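Local coordinates for STING-associated CdnE c-di-GMP synthase (Flavobacteriaceae, PDB 6WT8), which probably makes the cyclic dinucleotide c-di-GMP from GTP as the signal for a STING effector in a bacterial CBASS defence system, at residues T134-N139 against F208-D213; K113-D118 against Y202-D207; K217-Y222 against Y234-I239; N83-E88 against Q109-S114. All coordinates share one frame; numbering follows the deposited sequence.

Contact 1 (T134-N139 against F208-D213); sequences TEEILN and FMKTND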
loop_
_atom_site.group_PDB
_atom_site.type_symbol
_atom_site.label_atom_id
_atom_site.label_comp_id
_atom_site.label_asym_id
_atom_site.label_seq_id
_atom_site.Cartn_x
_atom_site.Cartn_y
_atom_site.Cartn_z
ATOM N N THR A 134 -23.113 17.262 14.309
ATOM C CA THR A 134 -22.746 17.854 15.593
ATOM C C THR A 134 -21.431 17.287 16.113
ATOM O O THR A 134 -20.633 18.019 16.697
ATOM C CB THR A 134 -23.863 17.680 16.650
ATOM O OG1 THR A 134 -24.321 16.322 16.672
ATOM C CG2 THR A 134 -25.093 18.555 16.290
ATOM N N GLU A 135 -21.178 16.002 15.889
ATOM C CA GLU A 135 -19.915 15.449 16.358
ATOM C C GLU A 135 -18.737 16.054 15.591
ATOM O O GLU A 135 -17.661 16.257 16.161
ATOM C CB GLU A 135 -19.940 13.925 16.232
ATOM C CG GLU A 135 -20.345 13.380 14.873
ATOM C CD GLU A 135 -21.854 13.074 14.751
ATOM O OE1 GLU A 135 -22.690 13.927 15.152
ATOM O OE2 GLU A 135 -22.195 11.968 14.243
ATOM N N GLU A 136 -18.939 16.381 14.313
ATOM C CA GLU A 136 -17.851 16.991 13.549
ATOM C C GLU A 136 -17.588 18.402 14.047
ATOM O O GLU A 136 -16.428 18.845 14.115
ATOM C CB GLU A 136 -18.204 17.039 12.066
ATOM C CG GLU A 136 -18.302 15.692 11.381
ATOM C CD GLU A 136 -18.820 15.816 9.943
ATOM O OE1 GLU A 136 -19.689 16.686 9.630
ATOM O OE2 GLU A 136 -18.430 14.997 9.115
ATOM N N ILE A 137 -18.658 19.127 14.375
ATOM C CA ILE A 137 -18.470 20.462 14.934
ATOM C C ILE A 137 -17.674 20.400 16.226
ATOM O O ILE A 137 -16.712 21.148 16.427
ATOM C CB ILE A 137 -19.822 21.144 15.172
ATOM C CG1 ILE A 137 -20.611 21.255 13.851
ATOM C CG2 ILE A 137 -19.578 22.481 15.851
ATOM C CD1 ILE A 137 -22.081 21.685 14.013
ATOM N N LEU A 138 -18.032 19.467 17.105
ATOM C CA LEU A 138 -17.330 19.387 18.383
ATOM C C LEU A 138 -15.859 19.018 18.194
ATOM O O LEU A 138 -14.976 19.571 18.867
ATOM C CB LEU A 138 -18.038 18.379 19.276
ATOM C CG LEU A 138 -19.405 18.959 19.680
ATOM C CD1 LEU A 138 -20.262 17.958 20.451
ATOM C CD2 LEU A 138 -19.276 20.291 20.442
ATOM N N ASN A 139 -15.576 18.087 17.275
ATOM C CA ASN A 139 -14.199 17.696 17.014
ATOM C C ASN A 139 -13.395 18.866 16.471
ATOM O O ASN A 139 -12.274 19.139 16.923
ATOM C CB ASN A 139 -14.172 16.518 16.040
ATOM C CG ASN A 139 -14.569 15.239 16.686
ATOM O OD1 ASN A 139 -14.526 15.129 17.908
ATOM N ND2 ASN A 139 -14.976 14.259 15.889
ATOM N N PHE A 208 -9.427 14.742 8.905
ATOM C CA PHE A 208 -8.941 14.253 10.190
ATOM C C PHE A 208 -9.544 15.060 11.349
ATOM O O PHE A 208 -9.991 14.490 12.351
ATOM C CB PHE A 208 -7.403 14.302 10.278
ATOM C CG PHE A 208 -6.926 13.985 11.654
ATOM C CD1 PHE A 208 -7.049 12.679 12.141
ATOM C CD2 PHE A 208 -6.427 14.971 12.465
ATOM C CE1 PHE A 208 -6.684 12.382 13.437
ATOM C CE2 PHE A 208 -6.022 14.704 13.752
ATOM C CZ PHE A 208 -6.145 13.402 14.256
HETATM N N MSE A 209 -9.527 16.383 11.251
HETATM C CA MSE A 209 -9.944 17.193 12.388
HETATM C C MSE A 209 -11.450 17.055 12.622
HETATM O O MSE A 209 -11.927 17.233 13.745
HETATM C CB MSE A 209 -9.504 18.646 12.177
HETATM C CG MSE A 209 -7.925 18.733 12.201
HETATM SE SE MSE A 209 -7.387 20.603 12.260
HETATM C CE MSE A 209 -7.483 21.041 10.402
ATOM N N LYS A 210 -12.205 16.651 11.584
ATOM C CA LYS A 210 -13.649 16.388 11.773
ATOM C C LYS A 210 -13.945 15.074 12.499
ATOM O O LYS A 210 -15.042 14.924 13.051
ATOM C CB LYS A 210 -14.382 16.324 10.418
ATOM C CG LYS A 210 -14.575 17.644 9.710
ATOM C CD LYS A 210 -15.208 17.450 8.304
ATOM C CE LYS A 210 -15.621 18.829 7.754
ATOM N NZ LYS A 210 -16.122 18.861 6.335
ATOM N N THR A 211 -13.036 14.098 12.451
ATOM C CA THR A 211 -13.339 12.725 12.834
ATOM C C THR A 211 -12.459 12.196 13.947
ATOM O O THR A 211 -12.894 11.292 14.673
ATOM C CB THR A 211 -13.142 11.771 11.636
ATOM O OG1 THR A 211 -11.787 11.861 11.133
ATOM C CG2 THR A 211 -14.093 12.086 10.510
ATOM N N ASN A 212 -11.217 12.681 14.048
ATOM C CA ASN A 212 -10.172 12.100 14.880
ATOM C C ASN A 212 -9.928 10.630 14.557
ATOM O O ASN A 212 -9.469 9.878 15.426
ATOM C CB ASN A 212 -10.505 12.313 16.351
ATOM C CG ASN A 212 -10.442 13.790 16.700
ATOM O OD1 ASN A 212 -9.523 14.477 16.218
ATOM N ND2 ASN A 212 -11.390 14.295 17.496
ATOM N N ASP A 213 -10.182 10.239 13.305
ATOM C CA ASP A 213 -9.815 8.904 12.826
ATOM C C ASP A 213 -8.300 8.879 12.680
ATOM O O ASP A 213 -7.748 9.595 11.845
ATOM C CB ASP A 213 -10.472 8.591 11.479
ATOM C CG ASP A 213 -11.979 8.383 11.541
ATOM O OD1 ASP A 213 -12.533 8.071 12.635
ATOM O OD2 ASP A 213 -12.649 8.491 10.463
HETATM O O HOH W 1 -18.298 16.661 6.656
HETATM O O HOH W 2 -11.050 17.043 18.456
#

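Contact 2 (K113-D118 against Y202-D207); sequences KSSEFD and YYKSVD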
loop_
_atom_site.group_PDB
_atom_site.type_symbol
_atom_site.label_atom_id
_atom_site.label_comp_id
_atom_site.label_asym_id
_atom_site.label_seq_id
_atom_site.Cartn_x
_atom_site.Cartn_y
_atom_site.Cartn_z
ATOM N N LYS A 113 5.100 16.788 19.175
ATOM C CA LYS A 113 4.957 18.016 19.970
ATOM C C LYS A 113 4.219 19.122 19.251
ATOM O O LYS A 113 3.723 20.057 19.902
ATOM C CB LYS A 113 6.311 18.622 20.283
ATOM C CG LYS A 113 7.235 17.772 21.049
ATOM C CD LYS A 113 6.613 17.396 22.342
ATOM C CE LYS A 113 7.687 17.263 23.395
ATOM N NZ LYS A 113 7.232 16.231 24.365
ATOM N N SER A 114 4.317 19.129 17.928
ATOM C CA SER A 114 3.683 20.128 17.087
ATOM C C SER A 114 3.305 19.426 15.805
ATOM O O SER A 114 3.838 18.359 15.486
ATOM C CB SER A 114 4.610 21.310 16.796
ATOM O OG SER A 114 5.777 20.855 16.139
ATOM N N SER A 115 2.308 19.972 15.134
ATOM C CA SER A 115 1.817 19.373 13.916
ATOM C C SER A 115 1.578 20.475 12.896
ATOM O O SER A 115 1.261 21.607 13.242
ATOM C CB SER A 115 0.526 18.611 14.183
ATOM O OG SER A 115 0.035 18.016 13.005
ATOM N N GLU A 116 1.702 20.119 11.640
ATOM C CA GLU A 116 1.187 20.960 10.577
ATOM C C GLU A 116 -0.320 20.723 10.472
ATOM O O GLU A 116 -0.818 19.665 10.867
ATOM C CB GLU A 116 1.883 20.596 9.270
ATOM C CG GLU A 116 3.435 20.780 9.310
ATOM C CD GLU A 116 3.804 22.211 9.514
ATOM O OE1 GLU A 116 3.273 23.053 8.781
ATOM O OE2 GLU A 116 4.614 22.488 10.417
ATOM N N PHE A 117 -1.052 21.700 9.939
ATOM C CA PHE A 117 -2.496 21.474 9.766
ATOM C C PHE A 117 -3.054 22.461 8.746
ATOM O O PHE A 117 -2.424 23.475 8.434
ATOM C CB PHE A 117 -3.274 21.575 11.099
ATOM C CG PHE A 117 -3.298 22.951 11.713
ATOM C CD1 PHE A 117 -2.221 23.422 12.433
ATOM C CD2 PHE A 117 -4.432 23.749 11.603
ATOM C CE1 PHE A 117 -2.244 24.688 13.015
ATOM C CE2 PHE A 117 -4.483 25.015 12.190
ATOM C CZ PHE A 117 -3.386 25.496 12.889
ATOM N N ASP A 118 -4.248 22.144 8.246
ATOM C CA ASP A 118 -4.968 23.004 7.299
ATOM C C ASP A 118 -5.653 24.158 8.060
ATOM O O ASP A 118 -6.811 24.044 8.495
ATOM C CB ASP A 118 -5.970 22.160 6.516
ATOM C CG ASP A 118 -6.574 22.904 5.353
ATOM O OD1 ASP A 118 -6.283 24.110 5.231
ATOM O OD2 ASP A 118 -7.299 22.279 4.566
ATOM N N TYR A 202 3.501 15.319 11.652
ATOM C CA TYR A 202 2.111 15.109 11.237
ATOM C C TYR A 202 1.575 16.285 10.440
ATOM O O TYR A 202 1.967 17.435 10.608
ATOM C CB TYR A 202 1.186 14.944 12.449
ATOM C CG TYR A 202 1.294 13.654 13.170
ATOM C CD1 TYR A 202 0.972 12.480 12.537
ATOM C CD2 TYR A 202 1.747 13.636 14.507
ATOM C CE1 TYR A 202 1.026 11.240 13.207
ATOM C CE2 TYR A 202 1.831 12.421 15.187
ATOM C CZ TYR A 202 1.467 11.246 14.541
ATOM O OH TYR A 202 1.517 9.996 15.180
ATOM N N TYR A 203 0.557 15.969 9.639
ATOM C CA TYR A 203 -0.285 16.974 9.013
ATOM C C TYR A 203 -1.730 16.611 9.280
ATOM O O TYR A 203 -2.174 15.492 8.945
ATOM C CB TYR A 203 -0.024 17.051 7.505
ATOM C CG TYR A 203 -0.923 18.057 6.815
ATOM C CD1 TYR A 203 -0.551 19.377 6.746
ATOM C CD2 TYR A 203 -2.121 17.655 6.241
ATOM C CE1 TYR A 203 -1.360 20.330 6.112
ATOM C CE2 TYR A 203 -2.962 18.591 5.621
ATOM C CZ TYR A 203 -2.554 19.916 5.545
ATOM O OH TYR A 203 -3.355 20.875 4.918
ATOM N N LYS A 204 -2.456 17.562 9.861
ATOM C CA LYS A 204 -3.886 17.377 10.171
ATOM C C LYS A 204 -4.759 18.010 9.094
ATOM O O LYS A 204 -4.820 19.245 8.973
ATOM C CB LYS A 204 -4.217 17.980 11.541
ATOM C CG LYS A 204 -3.485 17.288 12.670
ATOM C CD LYS A 204 -3.788 17.936 14.050
ATOM C CE LYS A 204 -2.781 17.370 15.074
ATOM N NZ LYS A 204 -2.703 18.146 16.367
ATOM N N SER A 205 -5.447 17.147 8.332
ATOM C CA SER A 205 -6.407 17.637 7.344
ATOM C C SER A 205 -7.733 17.990 8.008
ATOM O O SER A 205 -7.976 17.665 9.158
ATOM C CB SER A 205 -6.657 16.570 6.284
ATOM O OG SER A 205 -7.315 15.466 6.901
ATOM N N VAL A 206 -8.580 18.708 7.278
ATOM C CA VAL A 206 -9.938 18.956 7.754
ATOM C C VAL A 206 -10.675 17.645 8.014
ATOM O O VAL A 206 -11.378 17.516 9.030
ATOM C CB VAL A 206 -10.700 19.833 6.752
ATOM C CG1 VAL A 206 -12.162 19.967 7.229
ATOM C CG2 VAL A 206 -9.997 21.209 6.637
ATOM N N ASP A 207 -10.521 16.650 7.130
ATOM C CA ASP A 207 -11.228 15.390 7.371
ATOM C C ASP A 207 -10.733 14.694 8.642
ATOM O O ASP A 207 -11.542 14.103 9.395
ATOM C CB ASP A 207 -11.104 14.483 6.144
ATOM C CG ASP A 207 -12.079 14.867 5.029
ATOM O OD1 ASP A 207 -13.097 15.565 5.284
ATOM O OD2 ASP A 207 -11.802 14.462 3.889
HETATM O O HOH W 3 -7.591 19.616 4.681
#

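Contact 3 (K217-Y222 against Y234-I239); sequences KGIQIY and YPFLSI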
loop_
_atom_site.group_PDB
_atom_site.type_symbol
_atom_site.label_atom_id
_atom_site.label_comp_id
_atom_site.label_asym_id
_atom_site.label_seq_id
_atom_site.Cartn_x
_atom_site.Cartn_y
_atom_site.Cartn_z
ATOM N N LYS A 217 -4.646 10.726 9.674
ATOM C CA LYS A 217 -3.526 11.627 9.929
ATOM C C LYS A 217 -2.480 11.500 8.834
ATOM O O LYS A 217 -2.136 10.384 8.418
ATOM C CB LYS A 217 -2.891 11.315 11.282
ATOM C CG LYS A 217 -3.775 11.571 12.453
ATOM C CD LYS A 217 -3.050 11.398 13.790
ATOM C CE LYS A 217 -2.007 12.456 13.926
ATOM N NZ LYS A 217 -2.235 13.593 14.860
ATOM N N GLY A 218 -1.980 12.646 8.346
ATOM C CA GLY A 218 -0.980 12.665 7.303
ATOM C C GLY A 218 0.415 12.827 7.877
ATOM O O GLY A 218 0.586 13.166 9.062
ATOM N N ILE A 219 1.400 12.521 7.033
ATOM C CA ILE A 219 2.776 12.836 7.412
ATOM C C ILE A 219 3.427 13.683 6.341
ATOM O O ILE A 219 3.121 13.609 5.147
ATOM C CB ILE A 219 3.619 11.574 7.681
ATOM C CG1 ILE A 219 3.688 10.640 6.444
ATOM C CG2 ILE A 219 3.065 10.820 8.926
ATOM C CD1 ILE A 219 4.621 9.452 6.662
ATOM N N GLN A 220 4.393 14.490 6.789
ATOM C CA GLN A 220 5.278 15.259 5.905
ATOM C C GLN A 220 6.686 14.832 6.263
ATOM O O GLN A 220 7.183 15.134 7.355
ATOM C CB GLN A 220 5.072 16.780 6.066
ATOM C CG GLN A 220 3.707 17.221 5.548
ATOM C CD GLN A 220 3.561 18.709 5.430
ATOM O OE1 GLN A 220 2.896 19.330 6.267
ATOM N NE2 GLN A 220 4.189 19.324 4.401
ATOM N N ILE A 221 7.299 14.100 5.353
ATOM C CA ILE A 221 8.598 13.470 5.596
ATOM C C ILE A 221 9.722 14.493 5.500
ATOM O O ILE A 221 9.794 15.284 4.548
ATOM C CB ILE A 221 8.794 12.342 4.579
ATOM C CG1 ILE A 221 7.781 11.243 4.926
ATOM C CG2 ILE A 221 10.190 11.722 4.657
ATOM C CD1 ILE A 221 7.669 10.129 3.839
ATOM N N TYR A 222 10.665 14.426 6.452
ATOM C CA TYR A 222 11.830 15.306 6.455
ATOM C C TYR A 222 12.915 14.850 5.479
ATOM O O TYR A 222 13.333 13.695 5.506
ATOM C CB TYR A 222 12.412 15.352 7.866
ATOM C CG TYR A 222 13.624 16.282 7.966
ATOM C CD1 TYR A 222 13.484 17.636 7.800
ATOM C CD2 TYR A 222 14.884 15.772 8.190
ATOM C CE1 TYR A 222 14.582 18.510 7.887
ATOM C CE2 TYR A 222 15.987 16.630 8.291
ATOM C CZ TYR A 222 15.820 17.989 8.100
ATOM O OH TYR A 222 16.918 18.841 8.206
ATOM N N TYR A 234 -0.563 10.174 2.933
ATOM C CA TYR A 234 -1.525 9.542 3.842
ATOM C C TYR A 234 -1.364 8.018 3.834
ATOM O O TYR A 234 -2.287 7.262 3.461
ATOM C CB TYR A 234 -2.949 9.955 3.472
ATOM C CG TYR A 234 -3.221 11.430 3.647
ATOM C CD1 TYR A 234 -3.494 11.968 4.918
ATOM C CD2 TYR A 234 -3.151 12.299 2.585
ATOM C CE1 TYR A 234 -3.708 13.315 5.107
ATOM C CE2 TYR A 234 -3.370 13.683 2.766
ATOM C CZ TYR A 234 -3.671 14.171 4.036
ATOM O OH TYR A 234 -3.895 15.548 4.211
ATOM N N PRO A 235 -0.188 7.514 4.220
ATOM C CA PRO A 235 0.038 6.066 4.134
ATOM C C PRO A 235 -0.886 5.273 5.034
ATOM O O PRO A 235 -1.239 4.108 4.721
ATOM C CB PRO A 235 1.503 5.895 4.586
ATOM C CG PRO A 235 1.737 7.131 5.485
ATOM C CD PRO A 235 0.970 8.255 4.795
ATOM N N PHE A 236 -1.269 5.824 6.186
ATOM C CA PHE A 236 -2.081 5.031 7.098
ATOM C C PHE A 236 -3.509 4.919 6.592
ATOM O O PHE A 236 -4.229 4.004 6.976
ATOM C CB PHE A 236 -2.022 5.668 8.513
ATOM C CG PHE A 236 -0.670 6.089 8.895
ATOM C CD1 PHE A 236 0.411 5.207 8.828
ATOM C CD2 PHE A 236 -0.420 7.424 9.286
ATOM C CE1 PHE A 236 1.724 5.606 9.166
ATOM C CE2 PHE A 236 0.891 7.823 9.650
ATOM C CZ PHE A 236 1.959 6.936 9.569
ATOM N N LEU A 237 -3.934 5.886 5.764
ATOM C CA LEU A 237 -5.285 5.865 5.229
ATOM C C LEU A 237 -5.418 4.793 4.156
ATOM O O LEU A 237 -6.429 4.075 4.110
ATOM C CB LEU A 237 -5.606 7.258 4.663
ATOM C CG LEU A 237 -7.052 7.501 4.287
ATOM C CD1 LEU A 237 -8.006 7.182 5.465
ATOM C CD2 LEU A 237 -7.232 8.924 3.809
ATOM N N SER A 238 -4.407 4.675 3.290
ATOM C CA SER A 238 -4.389 3.567 2.339
ATOM C C SER A 238 -4.395 2.235 3.046
ATOM O O SER A 238 -5.154 1.314 2.658
ATOM C CB SER A 238 -3.167 3.683 1.433
ATOM O OG SER A 238 -3.368 4.777 0.584
ATOM N N ILE A 239 -3.575 2.087 4.079
ATOM C CA ILE A 239 -3.514 0.814 4.803
ATOM C C ILE A 239 -4.877 0.487 5.383
ATOM O O ILE A 239 -5.400 -0.622 5.214
ATOM C CB ILE A 239 -2.431 0.850 5.899
ATOM C CG1 ILE A 239 -1.058 0.836 5.251
ATOM C CG2 ILE A 239 -2.633 -0.267 6.904
ATOM C CD1 ILE A 239 0.040 1.333 6.193
HETATM O O HOH W 4 -2.628 8.521 6.683
#

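Contact 4 (N83-E88 against Q109-S114); sequences NLVDFE and QITNKS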
loop_
_atom_site.group_PDB
_atom_site.type_symbol
_atom_site.label_atom_id
_atom_site.label_comp_id
_atom_site.label_asym_id
_atom_site.label_seq_id
_atom_site.Cartn_x
_atom_site.Cartn_y
_atom_site.Cartn_z
ATOM N N ASN A 83 10.399 10.258 23.614
ATOM C CA ASN A 83 9.685 11.372 24.208
ATOM C C ASN A 83 9.360 12.450 23.187
ATOM O O ASN A 83 8.617 13.376 23.523
ATOM C CB ASN A 83 10.475 11.967 25.384
ATOM C CG ASN A 83 11.917 12.371 24.991
ATOM O OD1 ASN A 83 12.661 11.520 24.471
ATOM N ND2 ASN A 83 12.290 13.656 25.223
ATOM N N LEU A 84 9.949 12.384 21.987
ATOM C CA LEU A 84 9.719 13.401 20.958
ATOM C C LEU A 84 8.917 12.904 19.770
ATOM O O LEU A 84 8.519 13.723 18.931
ATOM C CB LEU A 84 11.075 13.939 20.429
ATOM C CG LEU A 84 11.919 14.678 21.502
ATOM C CD1 LEU A 84 13.209 15.201 20.808
ATOM C CD2 LEU A 84 11.186 15.847 22.100
ATOM N N VAL A 85 8.656 11.594 19.665
ATOM C CA VAL A 85 8.052 11.047 18.467
ATOM C C VAL A 85 7.031 9.964 18.813
ATOM O O VAL A 85 7.083 9.314 19.871
ATOM C CB VAL A 85 9.124 10.427 17.533
ATOM C CG1 VAL A 85 10.067 11.483 16.994
ATOM C CG2 VAL A 85 9.883 9.259 18.216
ATOM N N ASP A 86 6.091 9.780 17.878
ATOM C CA ASP A 86 5.307 8.556 17.752
ATOM C C ASP A 86 5.913 7.620 16.721
ATOM O O ASP A 86 6.560 8.052 15.763
ATOM C CB ASP A 86 3.899 8.869 17.272
ATOM C CG ASP A 86 3.086 9.700 18.265
ATOM O OD1 ASP A 86 3.360 9.715 19.495
ATOM O OD2 ASP A 86 2.079 10.295 17.787
ATOM N N PHE A 87 5.666 6.336 16.883
ATOM C CA PHE A 87 6.155 5.357 15.925
ATOM C C PHE A 87 5.010 4.700 15.201
ATOM O O PHE A 87 4.065 4.211 15.832
ATOM C CB PHE A 87 6.994 4.281 16.611
ATOM C CG PHE A 87 8.262 4.827 17.235
ATOM C CD1 PHE A 87 9.358 5.079 16.403
ATOM C CD2 PHE A 87 8.360 5.126 18.612
ATOM C CE1 PHE A 87 10.516 5.630 16.918
ATOM C CE2 PHE A 87 9.515 5.666 19.118
ATOM C CZ PHE A 87 10.576 5.931 18.261
ATOM N N GLU A 88 5.154 4.601 13.887
ATOM C CA GLU A 88 4.166 3.946 13.046
ATOM C C GLU A 88 4.888 3.162 11.958
ATOM O O GLU A 88 6.109 2.988 11.979
ATOM C CB GLU A 88 3.226 4.989 12.423
ATOM C CG GLU A 88 2.392 5.804 13.437
ATOM C CD GLU A 88 1.371 4.967 14.230
ATOM O OE1 GLU A 88 1.012 3.820 13.845
ATOM O OE2 GLU A 88 0.928 5.503 15.267
ATOM N N GLN A 109 8.937 7.486 12.217
ATOM C CA GLN A 109 8.947 8.186 13.499
ATOM C C GLN A 109 8.491 9.616 13.251
ATOM O O GLN A 109 8.954 10.263 12.308
ATOM C CB GLN A 109 10.294 8.094 14.182
ATOM C CG GLN A 109 11.416 8.754 13.419
ATOM C CD GLN A 109 12.756 8.560 14.124
ATOM O OE1 GLN A 109 12.843 8.160 15.304
ATOM N NE2 GLN A 109 13.813 8.869 13.395
ATOM N N ILE A 110 7.474 10.067 13.986
ATOM C CA ILE A 110 6.757 11.291 13.676
ATOM C C ILE A 110 6.860 12.191 14.892
ATOM O O ILE A 110 6.387 11.829 15.981
ATOM C CB ILE A 110 5.281 10.961 13.343
ATOM C CG1 ILE A 110 5.192 9.838 12.300
ATOM C CG2 ILE A 110 4.633 12.222 12.839
ATOM C CD1 ILE A 110 3.778 9.158 12.227
ATOM N N THR A 111 7.438 13.386 14.732
ATOM C CA THR A 111 7.489 14.289 15.869
ATOM C C THR A 111 6.072 14.608 16.346
ATOM O O THR A 111 5.144 14.726 15.533
ATOM C CB THR A 111 8.228 15.559 15.475
ATOM O OG1 THR A 111 7.638 16.142 14.292
ATOM C CG2 THR A 111 9.691 15.234 15.279
ATOM N N ASN A 112 5.867 14.631 17.674
ATOM C CA ASN A 112 4.488 14.635 18.178
ATOM C C ASN A 112 4.212 15.807 19.121
ATOM O O ASN A 112 3.174 15.785 19.796
ATOM C CB ASN A 112 4.151 13.294 18.871
ATOM C CG ASN A 112 5.028 13.035 20.103
ATOM O OD1 ASN A 112 5.753 13.928 20.570
ATOM N ND2 ASN A 112 4.961 11.815 20.630
ATOM N N LYS A 113 5.100 16.788 19.175
ATOM C CA LYS A 113 4.957 18.016 19.970
ATOM C C LYS A 113 4.219 19.122 19.251
ATOM O O LYS A 113 3.723 20.057 19.902
ATOM C CB LYS A 113 6.311 18.622 20.283
ATOM C CG LYS A 113 7.235 17.772 21.049
ATOM C CD LYS A 113 6.613 17.396 22.342
ATOM C CE LYS A 113 7.687 17.263 23.395
ATOM N NZ LYS A 113 7.232 16.231 24.365
ATOM N N SER A 114 4.317 19.129 17.928
ATOM C CA SER A 114 3.683 20.128 17.087
ATOM C C SER A 114 3.305 19.426 15.805
ATOM O O SER A 114 3.838 18.359 15.486
ATOM C CB SER A 114 4.610 21.310 16.796
ATOM O OG SER A 114 5.777 20.855 16.139
HETATM O O HOH W 5 5.924 14.159 23.185
#

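Contact 1 (T134-N139 against F208-D213)
Asn139 and Glu136, one turn apart on helix 134-146, rest against the C-terminal end of helix 206-211 in a small surface contact built largely on polar groups. The side chain of Asn139 has its CG anti to the carbonyl carbon (chi1 -75°), and its amide hands ND2 to Lys210 O at 2.9 Å with an almost straight N-H (172°). That oxygen lies in the plane of the Asn139 amide, whereas ND2 stands well above the plane of the carbonyl. The same oxygen receives a CA-H from Glu136, whose CA lies 3.5 Å from Lys210 O, so a hydrogen bond and a weaker CA-H contact from one helix meet the same carbonyl. Asn139 CB also closes on Met209 O at 3.3 Å. An alanine at Asn139 would probably leave Lys210 O without this N-H donor and weaken the hold on this helix end. Two waters extend the contact. One donates to Glu136 OE2 and accepts from Lys210 NZ, spanning opposite charges 5.3 Å apart between Glu136 OE2 and Lys210 NZ; Glu136 OE1 is bound by Lys133 N. The other links Asn139 O to Asn212 ND2. Asn212 leaves the helix with positive phi (56°), and its OD1 is taken by His143. Just before it, Thr211 OG1 accepts from Asp213 N at 3.2 Å in an ST turn and also bonds Asp207 O, one turn back. Met209, a selenomethionine, and Lys210 lean on Leu140 farther along helix 134-146, and helix 206-211 directly follows strand 192-204 of the sheet.

Contact 2 (K113-D118 against Y202-D207)
Glu116 and Phe117 pair with Tyr203 and Lys204 on parallel strands whose short axes are turned by 46°. The backbone ladder has three bonds: Glu116 N to Tyr202 O, Lys204 N to Glu116 O at 2.8 Å, and Asp118 N to Lys204 O at 3.0 Å. Glu116 O has a second donor, Ser115 OG at 2.8 Å, and the two come from opposite faces of the carbonyl plane. Ser115 OG is anti to its backbone N (chi1 -180°), which sets it beside its own carbonyl carbon, within reach of Glu116 O.

Van der Waals packing lies on both faces of the pair. On one, the extended Lys204 chain passes the serine, with CE 3.6 Å from Ser115 CB, and its CB meets Phe117 CB. On the other, Tyr203 has CG anti to its backbone N (chi1 178°); the edge of its ring meets Glu116 CB through CD1 at 3.7 Å, and its OH comes 3.3 Å from Asp118 CB.

Among the polar side chains, Asp118 OD2 accepts a hydrogen bond from a water that in turn accepts from Val206 N, while Val206 CG2 touches the same carboxylate oxygen. Asp118 OD1 goes to Gly121 N and Ser205 OG to Phe208 N. Both residues are therefore helix N-caps: two parallel neighbours of one mixed sheet each end in a capped helix, 119-126 and 206-211.

Contact 3 (K217-Y222 against Y234-I239)
Gly218 and Tyr234 bring their backbones closest, CA to CA 4.7 Å, where strand 218-221 passes the start of helix 235-248. The Tyr234 ring comes obliquely against the glycine, its CD1 3.5 Å from Gly218 CA, an approach that the lack of a CB permits. Next along the strand, Ile219 splits its branches between two residues of the helix. Its CG1 lies between the backbone N and the carbonyl carbon (chi1 59°), which puts it against Pro235 CD, and CD1 beyond it meets Pro235 CG at 3.9 Å. CG2 reaches Phe236 CE2 at 3.8 Å, with the isoleucine and phenylalanine side chains at about a right angle. Pro235 CG in turn sits over the centre of the Phe236 ring, 3.9 Å above its plane. The strand is paired antiparallel with strand 192-204 in the mixed sheet, in keeping with the nucleotidyltransferase core of CD-NTases, and the contact joins that sheet to a long helix whose N-cap position is held by Tyr234. The rim of the Phe236 ring meets a polar atom as well: CD2 lies 3.5 Å from Lys217 O, near the plane of the ring. A water donates to Lys217 O at 2.6 Å and accepts weakly from Phe236 N, tying Lys217 to the helix start. Beyond the contact, Ile219 and Phe236 continue onto Ile110 of strand 106-112, while Lys217 makes a cation-pi contact with Tyr202.

Contact 4 (N83-E88 against Q109-S114)
Asp86 and Asn112 meet through their side chains across two antiparallel strands. Asn112 ND2 gives a nearly straight bond (175°) to Asp86 OD1 at 2.9 Å, arriving from above the carboxylate plane, and the two flat groups are turned 73° apart. Asn112 CG, between the backbone N and carbonyl carbon (chi1 63°), is thereby placed near Leu84 O and Asp86 OD1. A leucine in place of Asn112 would probably leave Asp86 OD1 without this donor and a bridging water without one of its acceptors. That water donates to Asn112 OD1 and Asn83 O and accepts from Lys113 NZ, which also bonds Asn83 O at 3.3 Å. The backbones pair in an antiparallel ladder: Asp86 with Ile110 is the hydrogen-bonded pair, both bonds 2.8 Å (Asp86 N to Ile110 O, Ile110 N to Asp86 O), flanked by the non-hydrogen-bonded pairs Val85 with Thr111 and Phe87 with Gln109. As in Pol-beta-like nucleotidyltransferases, these are probably core strands of the catalytic domain. Gln109 CB lies 3.7 Å from Phe87 CE1, and Ile110 CD1 meets Glu88 CG. Farther out, Tyr202 OH fixes Asp86 OD2, His81 and Ser165 hold the Gln109 amide, and Lys214 pairs with Glu88.

Overall arrangement
Strand 192-204 joins the sheet contacts: strand 114-117 lies beside it in contact 2, strand 218-221 of contact 3 flanks it, and strand 106-112 of contact 4 runs parallel to it. Contacts 2 and 4 share Lys113 and Ser114, where the chain turns a corner, and Tyr202 N packs on Ile110 CG2 at 3.5 Å. Contacts 2 and 3, their centres about 11 Å apart, are linked by a probable bond of 2.9 Å from Tyr203 N to Gly218 O. Contact 3 reaches contact 4 through Phe236 CE1 on Glu88 CB at 3.6 Å. Contact 1 lies farther out, touching contact 2 through Met209 and contact 3 through Phe208, and its centre is about 22 Å from that of contact 4.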